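Local structure of SCO1/SenC family lipoprotein (Bacillus anthracis, 4HDE) at residues 6-11 with 144-149; 36-41 with 135-140; 49-54 with 151-156; 65-70 with 164-169. The protein probably serves, like other thioredoxin-fold Sco proteins, as a membrane-anchored copper chaperone or thiol-disulfide protein in the assembly of cytochrome c oxidase. One frame throughout, in Å; residues are numbered along the deposited sequence. Where two conformers were deposited one is given.

Read from the N terminus, the chain offers a compact example of how a thioredoxin-type fold is tied together by contacts distant in sequence. Contact 1 closes the widest loop, setting the N-terminal residues 6-11 against the outermost strand 146-151. Contact 2 closes within it, pairing strands 35-40 and 136-140 in the middle of the sheet, and strand 136-140 is in turn bonded to strand 146-151. Contact 3 starts inside both loops and ends beyond them, so it crosses each, joining helix 48-64 to the loop after strand 146-151. Contact 4 crosses all three, bringing residues 65-70 to the C-terminal helix 158-169, whose Met165 also touches Val36.

Contact 1 of 4, residues 6-11 with 144-149; sequences KPLNWD and GKVMKK
Leu8 lies against the backbone of residues 146-149, and its side chain can be followed outward atom by atom. CB sits 3.5 Å from Val146 O; CG, anti to its own carbonyl carbon (chi1 -64°), comes equally near Met147 O; CD1 ends 3.7 Å from Lys148 C, beside CB of Lys149. The same methyl covers the rim of one face of the Trp10 ring, while Trp10 CB packs on Val146 CB at 3.8 Å. Leu8 N donates to Met147 O (2.9 Å), and Trp10 and Val146 exchange two backbone bonds as a single antiparallel bridge. Asn9 and Trp10 both face Val146, a G1 beta bulge with Asn9 at positive phi, and in this way the irregular N-terminal segment is bonded to the edge of the outermost strand of the thioredoxin-like sheet. Selenomethionine Met147 bends back, its CE 3.6 Å from Pro7 CB and its SE 3.4 Å from Asn9 ND2. Asp11 OD1 is met from above its carboxylate plane by Lys145 NZ in a 2.8 Å salt bridge. At the other end Lys148 NZ bonds to Arg5 O and to a water that donates to Lys6 O.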
# COMPACT_ATOMS: atom_id res chain seq x y z
N LYS A 6 -7.47 -13.06 15.23
CA LYS A 6 -7.72 -11.68 15.65
C LYS A 6 -7.73 -10.68 14.50
O LYS A 6 -7.00 -9.69 14.54
CB LYS A 6 -6.69 -11.26 16.70
CG LYS A 6 -6.48 -12.29 17.81
CD LYS A 6 -7.75 -12.54 18.60
CE LYS A 6 -7.52 -13.54 19.73
NZ LYS A 6 -8.71 -13.66 20.61
N PRO A 7 -8.56 -10.92 13.47
CA PRO A 7 -8.64 -10.00 12.33
C PRO A 7 -9.14 -8.62 12.75
O PRO A 7 -9.94 -8.50 13.67
CB PRO A 7 -9.66 -10.67 11.41
CG PRO A 7 -10.49 -11.50 12.32
CD PRO A 7 -9.55 -12.01 13.37
N LEU A 8 -8.67 -7.59 12.06
CA LEU A 8 -9.09 -6.22 12.35
C LEU A 8 -10.53 -5.94 11.92
O LEU A 8 -11.24 -5.20 12.59
CB LEU A 8 -8.15 -5.23 11.66
CG LEU A 8 -6.69 -5.24 12.12
CD1 LEU A 8 -5.83 -4.40 11.18
CD2 LEU A 8 -6.56 -4.74 13.56
N ASN A 9 -10.95 -6.53 10.80
CA ASN A 9 -12.28 -6.29 10.25
C ASN A 9 -12.59 -4.81 10.02
O ASN A 9 -13.70 -4.37 10.32
CB ASN A 9 -13.37 -6.87 11.15
CG ASN A 9 -13.22 -8.36 11.40
OD1 ASN A 9 -13.26 -8.82 12.55
ND2 ASN A 9 -13.03 -9.12 10.34
N TRP A 10 -11.64 -4.04 9.50
CA TRP A 10 -11.92 -2.63 9.23
C TRP A 10 -12.61 -2.43 7.89
O TRP A 10 -12.19 -2.98 6.87
CB TRP A 10 -10.64 -1.82 9.19
CG TRP A 10 -9.87 -1.70 10.46
CD1 TRP A 10 -10.26 -2.05 11.72
CD2 TRP A 10 -8.55 -1.17 10.59
NE1 TRP A 10 -9.26 -1.77 12.63
CE2 TRP A 10 -8.19 -1.23 11.95
CE3 TRP A 10 -7.63 -0.65 9.67
CZ2 TRP A 10 -6.95 -0.79 12.42
CZ3 TRP A 10 -6.40 -0.21 10.14
CH2 TRP A 10 -6.07 -0.29 11.49
N ASP A 11 -13.69 -1.65 7.90
CA ASP A 11 -14.36 -1.26 6.67
C ASP A 11 -13.48 -0.34 5.81
O ASP A 11 -12.78 0.52 6.34
CB ASP A 11 -15.67 -0.52 6.99
CG ASP A 11 -16.71 -1.41 7.64
OD1 ASP A 11 -16.75 -2.63 7.36
OD2 ASP A 11 -17.52 -0.87 8.42
N GLY A 144 -12.79 -7.12 0.91
CA GLY A 144 -12.47 -5.71 0.95
C GLY A 144 -12.34 -5.11 2.34
O GLY A 144 -12.49 -3.90 2.49
N LYS A 145 -12.05 -5.95 3.34
CA LYS A 145 -11.85 -5.48 4.71
C LYS A 145 -10.39 -5.57 5.10
O LYS A 145 -9.69 -6.52 4.74
CB LYS A 145 -12.69 -6.32 5.68
CG LYS A 145 -14.18 -6.39 5.35
CD LYS A 145 -14.84 -5.02 5.39
CE LYS A 145 -16.32 -5.11 5.04
NZ LYS A 145 -16.93 -3.76 4.83
N VAL A 146 -9.91 -4.59 5.87
CA VAL A 146 -8.55 -4.70 6.39
C VAL A 146 -8.54 -5.74 7.49
O VAL A 146 -9.35 -5.68 8.42
CB VAL A 146 -8.05 -3.37 6.95
CG1 VAL A 146 -6.57 -3.45 7.20
CG2 VAL A 146 -8.38 -2.23 6.00
N MSE A 147 -7.63 -6.70 7.37
CA MSE A 147 -7.59 -7.81 8.30
C MSE A 147 -6.37 -7.81 9.22
O MSE A 147 -6.48 -8.26 10.36
CB MSE A 147 -7.73 -9.14 7.56
CG MSE A 147 -9.06 -9.25 6.79
SE MSE A 147 -10.67 -9.02 7.87
CE MSE A 147 -11.12 -10.90 8.12
N LYS A 148 -5.23 -7.32 8.75
CA LYS A 148 -4.00 -7.35 9.54
C LYS A 148 -3.14 -6.13 9.27
O LYS A 148 -3.19 -5.56 8.18
CB LYS A 148 -3.19 -8.61 9.21
CG LYS A 148 -3.85 -9.93 9.60
CD LYS A 148 -3.88 -10.05 11.10
CE LYS A 148 -3.90 -11.49 11.56
NZ LYS A 148 -3.49 -11.57 12.99
N LYS A 149 -2.36 -5.75 10.27
CA LYS A 149 -1.40 -4.65 10.19
C LYS A 149 -0.03 -5.17 10.64
O LYS A 149 0.06 -5.90 11.64
CB LYS A 149 -1.85 -3.51 11.11
CG LYS A 149 -0.96 -2.26 11.09
CD LYS A 149 -1.41 -1.22 12.11
CE LYS A 149 -0.72 -1.44 13.45
NZ LYS A 149 -1.05 -0.36 14.43
O HOH W 1 -4.34 -9.12 14.30

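Contact 2 of 4, residues 36-41 with 135-140; sequences VADFMF and TSFYLI
Ala37 and Tyr138 mark the tight part of this antiparallel pairing. Ala37 N donates to Tyr138 O at 2.8 Å and Tyr138 N returns a bond to Ala37 O. Next to them Val36 and Leu139 form a non-hydrogen-bonded pair, with Val36 CG2 4.0 Å from Leu139 CD1, and Val36 CA adds a CA-H...O contact to Tyr138 O at 3.1 Å. Ile140 CD1 reaches back to Ala37 CB at 3.8 Å. Such pairing is what a thioredoxin-like sheet has at its centre: strand 35-40 lies between the parallel strand 70-75 and the antiparallel strand 136-140. Helix 158-169 covers the face carrying Val36 and Leu139, whereas Phe119 meets the rings of Phe39 and Tyr138 edge to face. Farther along, the pairing slackens. Phe39 N no longer reaches a carbonyl of the partner strand; a water accepts from it at 2.9 Å and donates to Ser136 O, taking the place of a direct strand bond. Phe39 CE2 and Tyr138 CE2 stay 4.3 Å apart. Asp38 has CG in the crowded position between backbone N and carbonyl carbon (chi1 72°). The side chain lies beside that of Phe137, pointing the same way, with carboxylate and ring planes 69° apart. Asp38 OD2 lies 3.6 Å from Phe137 CE1, while OD1 is hydrogen-bonded to Ser73 OG.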
# COMPACT_ATOMS: atom_id res chain seq x y z
N VAL A 36 -2.15 -5.89 -0.33
CA VAL A 36 -1.38 -5.28 0.74
C VAL A 36 -1.20 -3.81 0.41
O VAL A 36 -0.83 -3.46 -0.71
CB VAL A 36 0.00 -5.93 0.86
CG1 VAL A 36 0.78 -5.33 2.01
CG2 VAL A 36 -0.15 -7.43 1.07
N ALA A 37 -1.49 -2.95 1.39
CA ALA A 37 -1.41 -1.50 1.20
C ALA A 37 -0.34 -0.86 2.08
O ALA A 37 -0.12 -1.28 3.23
CB ALA A 37 -2.76 -0.87 1.49
N ASP A 38 0.32 0.16 1.54
CA ASP A 38 1.08 1.09 2.37
C ASP A 38 0.88 2.53 1.89
O ASP A 38 0.24 2.77 0.86
CB ASP A 38 2.56 0.68 2.49
CG ASP A 38 3.36 0.90 1.21
OD1 ASP A 38 2.77 1.14 0.14
OD2 ASP A 38 4.62 0.81 1.27
N PHE A 39 1.41 3.47 2.67
CA PHE A 39 1.37 4.91 2.39
C PHE A 39 2.79 5.42 2.31
O PHE A 39 3.62 5.09 3.15
CB PHE A 39 0.60 5.63 3.50
CG PHE A 39 -0.87 5.33 3.50
CD1 PHE A 39 -1.76 6.18 2.86
CD2 PHE A 39 -1.37 4.20 4.12
CE1 PHE A 39 -3.12 5.91 2.84
CE2 PHE A 39 -2.74 3.92 4.10
CZ PHE A 39 -3.61 4.78 3.46
N MSE A 40 3.08 6.24 1.30
CA MSE A 40 4.44 6.72 1.07
C MSE A 40 4.43 7.97 0.21
O MSE A 40 3.38 8.44 -0.21
CB MSE A 40 5.27 5.63 0.40
CG MSE A 40 4.59 5.01 -0.81
SE MSE A 40 5.83 4.61 -2.25
CE MSE A 40 6.00 6.40 -3.00
N PHE A 41 5.61 8.53 -0.03
CA PHE A 41 5.73 9.65 -0.96
C PHE A 41 7.12 9.66 -1.57
O PHE A 41 8.07 9.22 -0.93
CB PHE A 41 5.33 11.01 -0.34
CG PHE A 41 6.24 11.50 0.76
CD1 PHE A 41 7.04 12.62 0.57
CD2 PHE A 41 6.24 10.88 2.00
CE1 PHE A 41 7.86 13.09 1.60
CE2 PHE A 41 7.05 11.34 3.02
CZ PHE A 41 7.86 12.42 2.82
N THR A 135 3.60 3.95 8.83
CA THR A 135 4.62 3.12 8.21
C THR A 135 4.24 1.65 8.16
O THR A 135 5.09 0.78 7.93
CB THR A 135 5.96 3.27 8.95
OG1 THR A 135 5.76 2.97 10.34
CG2 THR A 135 6.50 4.69 8.82
N SER A 136 2.97 1.34 8.38
CA SER A 136 2.54 -0.06 8.39
C SER A 136 2.26 -0.60 7.00
O SER A 136 2.03 0.15 6.05
CB SER A 136 1.26 -0.22 9.23
OG SER A 136 1.48 0.12 10.58
N PHE A 137 2.27 -1.93 6.89
CA PHE A 137 1.67 -2.63 5.76
C PHE A 137 0.34 -3.20 6.24
O PHE A 137 0.26 -3.71 7.35
CB PHE A 137 2.55 -3.80 5.30
CG PHE A 137 3.87 -3.42 4.66
CD1 PHE A 137 4.16 -2.10 4.28
CD2 PHE A 137 4.81 -4.41 4.40
CE1 PHE A 137 5.39 -1.79 3.69
CE2 PHE A 137 6.03 -4.11 3.82
CZ PHE A 137 6.32 -2.81 3.45
N TYR A 138 -0.69 -3.12 5.41
CA TYR A 138 -2.02 -3.63 5.75
C TYR A 138 -2.44 -4.72 4.79
O TYR A 138 -2.33 -4.56 3.58
CB TYR A 138 -3.04 -2.49 5.67
CG TYR A 138 -2.71 -1.33 6.57
CD1 TYR A 138 -3.15 -1.28 7.88
CD2 TYR A 138 -1.95 -0.27 6.10
CE1 TYR A 138 -2.85 -0.20 8.70
CE2 TYR A 138 -1.64 0.81 6.91
CZ TYR A 138 -2.09 0.83 8.20
OH TYR A 138 -1.78 1.91 9.00
N LEU A 139 -2.93 -5.82 5.34
CA LEU A 139 -3.44 -6.93 4.54
C LEU A 139 -4.95 -6.83 4.45
O LEU A 139 -5.64 -6.82 5.48
CB LEU A 139 -3.03 -8.27 5.15
CG LEU A 139 -3.49 -9.53 4.41
CD1 LEU A 139 -2.84 -9.61 3.05
CD2 LEU A 139 -3.16 -10.77 5.24
N ILE A 140 -5.46 -6.78 3.22
CA ILE A 140 -6.89 -6.62 2.95
C ILE A 140 -7.40 -7.87 2.25
O ILE A 140 -6.76 -8.38 1.32
CB ILE A 140 -7.15 -5.35 2.10
CG1 ILE A 140 -6.72 -4.10 2.86
CG2 ILE A 140 -8.61 -5.21 1.75
CD1 ILE A 140 -5.47 -3.45 2.33
O HOH W 2 1.80 2.78 5.43

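Contact 3 of 4, residues 49-54 with 151-156; sequences PPMTAN and SGISNT
Asn54 and Gly152 make the direct hydrogen bond of this contact. Asn54 ND2 donates to Gly152 O at 2.9 Å, and the bond is nearly straight (168° at the hydrogen). The acceptor lies in the plane of the Asn54 amide, yet seen from the carbonyl the donor stands well above the plane. CB of Asn54 points toward the loop, and CG stands anti to the carbonyl carbon (chi1 -65°). ND2 has a second acceptor in a water at 3.0 Å; that water also appears to donate to Ile153 O, at a distance short enough to call for caution. A weaker polar touch comes from the helix backbone, where Met51 CA approaches Gly152 O at 3.6 Å as a CA-H...O contact.

The helix in question, 48-64, starts at Cys48, the second cysteine of the CXXXC sequence that binds copper in characterised Sco proteins, so residues 49-54 form its first turns beside that likely site. Opposite them, the loop joining strand 146-151 to helix 158-169 is shaped by its own bonds. Ser151 OG accepts from Ile153 N and, at 2.9 Å, from Ser154 N, giving an ST turn and an ST motif, and Thr156 OG1 donates to Ser151 O at 2.8 Å.

Apolar contact falls to Ile153. Its CD1 rests 3.8 Å from Pro50 CG, the two side chains lying side by side and pointing the same way, and 4.1 Å from Met51 CG, whose chain crosses it at about a right angle. Ile153 also touches Val47 and Thr135.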
# COMPACT_ATOMS: atom_id res chain seq x y z
N PRO A 49 11.84 4.81 0.96
CA PRO A 49 12.60 3.85 0.13
C PRO A 49 12.81 2.47 0.80
O PRO A 49 12.55 1.46 0.15
CB PRO A 49 13.91 4.60 -0.17
CG PRO A 49 13.52 6.06 -0.09
CD PRO A 49 12.53 6.12 1.05
N PRO A 50 13.23 2.43 2.08
CA PRO A 50 13.32 1.09 2.68
C PRO A 50 11.97 0.38 2.80
O PRO A 50 11.92 -0.83 2.62
CB PRO A 50 13.94 1.33 4.06
CG PRO A 50 13.94 2.81 4.27
CD PRO A 50 13.85 3.47 2.92
N MSE A 51 10.89 1.10 3.08
CA MSE A 51 9.56 0.49 3.07
C MSE A 51 9.27 -0.16 1.73
O MSE A 51 8.71 -1.26 1.66
CB MSE A 51 8.47 1.54 3.34
CG MSE A 51 8.34 2.01 4.76
SE MSE A 51 6.99 3.41 4.98
CE MSE A 51 5.45 2.36 4.47
N THR A 52 9.59 0.56 0.66
CA THR A 52 9.30 0.07 -0.67
C THR A 52 10.17 -1.14 -0.99
O THR A 52 9.70 -2.11 -1.60
CB THR A 52 9.44 1.18 -1.71
OG1 THR A 52 8.57 2.27 -1.35
CG2 THR A 52 9.05 0.67 -3.08
N ALA A 53 11.44 -1.12 -0.57
CA ALA A 53 12.28 -2.30 -0.73
C ALA A 53 11.71 -3.49 0.05
O ALA A 53 11.78 -4.64 -0.41
CB ALA A 53 13.69 -2.01 -0.28
N ASN A 54 11.16 -3.23 1.23
CA ASN A 54 10.55 -4.30 2.02
C ASN A 54 9.30 -4.85 1.33
O ASN A 54 9.08 -6.07 1.29
CB ASN A 54 10.23 -3.82 3.43
CG ASN A 54 11.46 -3.47 4.23
OD1 ASN A 54 12.57 -3.90 3.91
ND2 ASN A 54 11.28 -2.69 5.29
N SER A 151 4.50 -4.06 10.68
CA SER A 151 5.45 -2.98 10.41
C SER A 151 6.07 -3.10 9.02
O SER A 151 6.55 -4.16 8.62
CB SER A 151 6.56 -2.94 11.46
OG SER A 151 7.46 -1.87 11.16
N GLY A 152 6.07 -1.99 8.29
CA GLY A 152 6.71 -1.94 6.99
C GLY A 152 8.15 -1.47 7.04
O GLY A 152 8.81 -1.40 6.02
N ILE A 153 8.64 -1.15 8.23
CA ILE A 153 9.95 -0.51 8.34
C ILE A 153 10.87 -1.15 9.38
O ILE A 153 12.09 -1.12 9.23
CB ILE A 153 9.81 1.02 8.62
CG1 ILE A 153 11.17 1.71 8.54
CG2 ILE A 153 9.16 1.27 9.97
CD1 ILE A 153 11.73 1.81 7.14
N SER A 154 10.29 -1.72 10.42
CA SER A 154 11.08 -2.30 11.50
C SER A 154 10.75 -3.77 11.68
O SER A 154 9.65 -4.12 12.11
CB SER A 154 10.84 -1.54 12.80
OG SER A 154 11.63 -2.06 13.86
N ASN A 155 11.70 -4.64 11.35
CA ASN A 155 11.50 -6.08 11.48
C ASN A 155 10.21 -6.55 10.81
O ASN A 155 9.41 -7.25 11.43
CB ASN A 155 11.51 -6.47 12.95
CG ASN A 155 11.58 -7.97 13.15
OD1 ASN A 155 12.04 -8.71 12.27
ND2 ASN A 155 11.12 -8.43 14.31
N THR A 156 10.00 -6.16 9.57
CA THR A 156 8.83 -6.61 8.82
C THR A 156 8.72 -8.14 8.93
O THR A 156 9.67 -8.86 8.60
CB THR A 156 8.92 -6.18 7.36
OG1 THR A 156 8.96 -4.74 7.29
CG2 THR A 156 7.73 -6.69 6.57
O HOH W 3 13.45 -2.11 7.33

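Contact 4 of 4, residues 65-70 with 164-169; sequences EKLDVQ and DMKRLA
Leu67 and Lys166 bring the two backbones nearest, their CA atoms 7.3 Å apart, just past the end of helix 48-64, where Lys66 leaves helical geometry at positive phi (64°) in a Schellman motif. In the run that follows, Leu67 and Val69 both direct their side chains at the C-terminal helix. Leu67 parts its two methyls over the helix surface: CD1 lies 3.8 Å from Met165 CB, whereas CD2 meets the aliphatic stem of Lys166 at CG, 4.1 Å away, and the CB of Ala169 at 4.3 Å. Met165, a selenomethionine, runs extended beyond CG and passes Leu67 with its SE 4.1 Å from Leu67 CD1. Its CE then comes 4.1 Å from Val69 CG2, the two side chains crossing at about a right angle. At the exposed margin Lys166 stretches straight to the side chain of Glu65, whose chain bends at chi2 (-87°). Lys166 NZ forms a salt bridge with Glu65 OE1 at 3.1 Å, approaching from above the carboxylate plane, 53° out of it. The segment 65-70 links helix 48-64 to strand 70-75, and Ile162, one turn back in helix 158-169, also touches Glu65 and Leu67. Deeper in, Met165 packs on Val36 and Leu139, so helix 158-169 lies against strands 35-40 and 136-140 as well as this connection.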
# COMPACT_ATOMS: atom_id res chain seq x y z
N GLU A 65 5.95 -18.35 -3.49
CA GLU A 65 4.97 -19.22 -2.85
C GLU A 65 3.73 -19.46 -3.71
O GLU A 65 2.81 -20.16 -3.29
CB GLU A 65 4.53 -18.61 -1.51
CG GLU A 65 5.64 -18.52 -0.46
CD GLU A 65 5.78 -19.78 0.35
OE1 GLU A 65 5.18 -20.81 -0.02
OE2 GLU A 65 6.49 -19.75 1.38
N LYS A 66 3.70 -18.87 -4.90
CA LYS A 66 2.55 -19.00 -5.82
C LYS A 66 1.29 -18.37 -5.24
O LYS A 66 0.17 -18.76 -5.57
CB LYS A 66 2.34 -20.45 -6.25
CG LYS A 66 3.55 -21.04 -6.96
CD LYS A 66 3.25 -22.44 -7.50
CE LYS A 66 4.51 -23.09 -8.08
NZ LYS A 66 4.25 -24.49 -8.53
N LEU A 67 1.48 -17.38 -4.38
CA LEU A 67 0.38 -16.59 -3.87
C LEU A 67 0.06 -15.51 -4.87
O LEU A 67 0.96 -14.83 -5.37
CB LEU A 67 0.72 -15.98 -2.51
CG LEU A 67 0.76 -16.99 -1.37
CD1 LEU A 67 1.55 -16.44 -0.18
CD2 LEU A 67 -0.64 -17.41 -0.94
N ASP A 68 -1.22 -15.37 -5.16
CA ASP A 68 -1.72 -14.40 -6.12
C ASP A 68 -2.27 -13.25 -5.31
O ASP A 68 -3.37 -13.34 -4.77
CB ASP A 68 -2.83 -15.06 -6.94
CG ASP A 68 -3.27 -14.22 -8.11
OD1 ASP A 68 -2.89 -13.03 -8.18
OD2 ASP A 68 -4.02 -14.75 -8.95
N VAL A 69 -1.49 -12.17 -5.20
CA VAL A 69 -1.87 -11.02 -4.39
C VAL A 69 -1.53 -9.73 -5.14
O VAL A 69 -0.77 -9.74 -6.11
CB VAL A 69 -1.16 -11.04 -3.03
CG1 VAL A 69 -1.52 -12.32 -2.26
CG2 VAL A 69 0.35 -10.96 -3.23
N GLN A 70 -2.10 -8.62 -4.67
CA GLN A 70 -1.83 -7.30 -5.23
C GLN A 70 -1.16 -6.41 -4.19
O GLN A 70 -1.33 -6.59 -2.99
CB GLN A 70 -3.14 -6.63 -5.64
CG GLN A 70 -3.88 -7.36 -6.74
CD GLN A 70 -3.17 -7.30 -8.07
OE1 GLN A 70 -2.66 -6.25 -8.48
NE2 GLN A 70 -3.14 -8.43 -8.77
N ASP A 164 -0.44 -15.54 6.74
CA ASP A 164 -1.78 -14.95 6.69
C ASP A 164 -2.35 -14.93 5.26
O ASP A 164 -3.55 -15.18 5.07
CB ASP A 164 -1.76 -13.54 7.30
CG ASP A 164 -1.46 -13.56 8.80
OD1 ASP A 164 -1.63 -14.60 9.46
OD2 ASP A 164 -1.06 -12.50 9.34
N MSE A 165 -1.51 -14.64 4.28
CA MSE A 165 -1.93 -14.74 2.88
C MSE A 165 -2.38 -16.14 2.53
O MSE A 165 -3.37 -16.33 1.83
CB MSE A 165 -0.80 -14.32 1.95
CG MSE A 165 -0.51 -12.85 1.91
SE MSE A 165 1.16 -12.52 1.00
CE MSE A 165 0.97 -10.61 0.79
N LYS A 166 -1.63 -17.14 3.00
CA LYS A 166 -1.99 -18.52 2.72
C LYS A 166 -3.34 -18.87 3.33
O LYS A 166 -4.14 -19.56 2.71
CB LYS A 166 -0.92 -19.49 3.23
CG LYS A 166 0.35 -19.45 2.42
CD LYS A 166 1.33 -20.50 2.90
CE LYS A 166 2.57 -20.53 2.02
NZ LYS A 166 3.54 -21.56 2.48
N ARG A 167 -3.62 -18.35 4.52
CA ARG A 167 -4.91 -18.59 5.14
C ARG A 167 -6.04 -17.98 4.30
O ARG A 167 -7.09 -18.61 4.12
CB ARG A 167 -4.95 -18.03 6.57
CG ARG A 167 -4.03 -18.71 7.57
CD ARG A 167 -4.37 -20.18 7.77
NE ARG A 167 -3.69 -21.03 6.80
CZ ARG A 167 -2.40 -21.35 6.86
NH1 ARG A 167 -1.64 -20.89 7.85
NH2 ARG A 167 -1.87 -22.14 5.93
N LEU A 168 -5.84 -16.77 3.80
CA LEU A 168 -6.86 -16.10 3.00
C LEU A 168 -7.10 -16.81 1.67
O LEU A 168 -8.20 -16.74 1.12
CB LEU A 168 -6.51 -14.64 2.74
CG LEU A 168 -6.50 -13.72 3.95
CD1 LEU A 168 -6.10 -12.32 3.54
CD2 LEU A 168 -7.87 -13.69 4.63
N ALA A 169 -6.09 -17.51 1.17
CA ALA A 169 -6.20 -18.21 -0.10
C ALA A 169 -6.84 -19.59 0.03
O ALA A 169 -7.21 -20.20 -0.96
CB ALA A 169 -4.83 -18.33 -0.75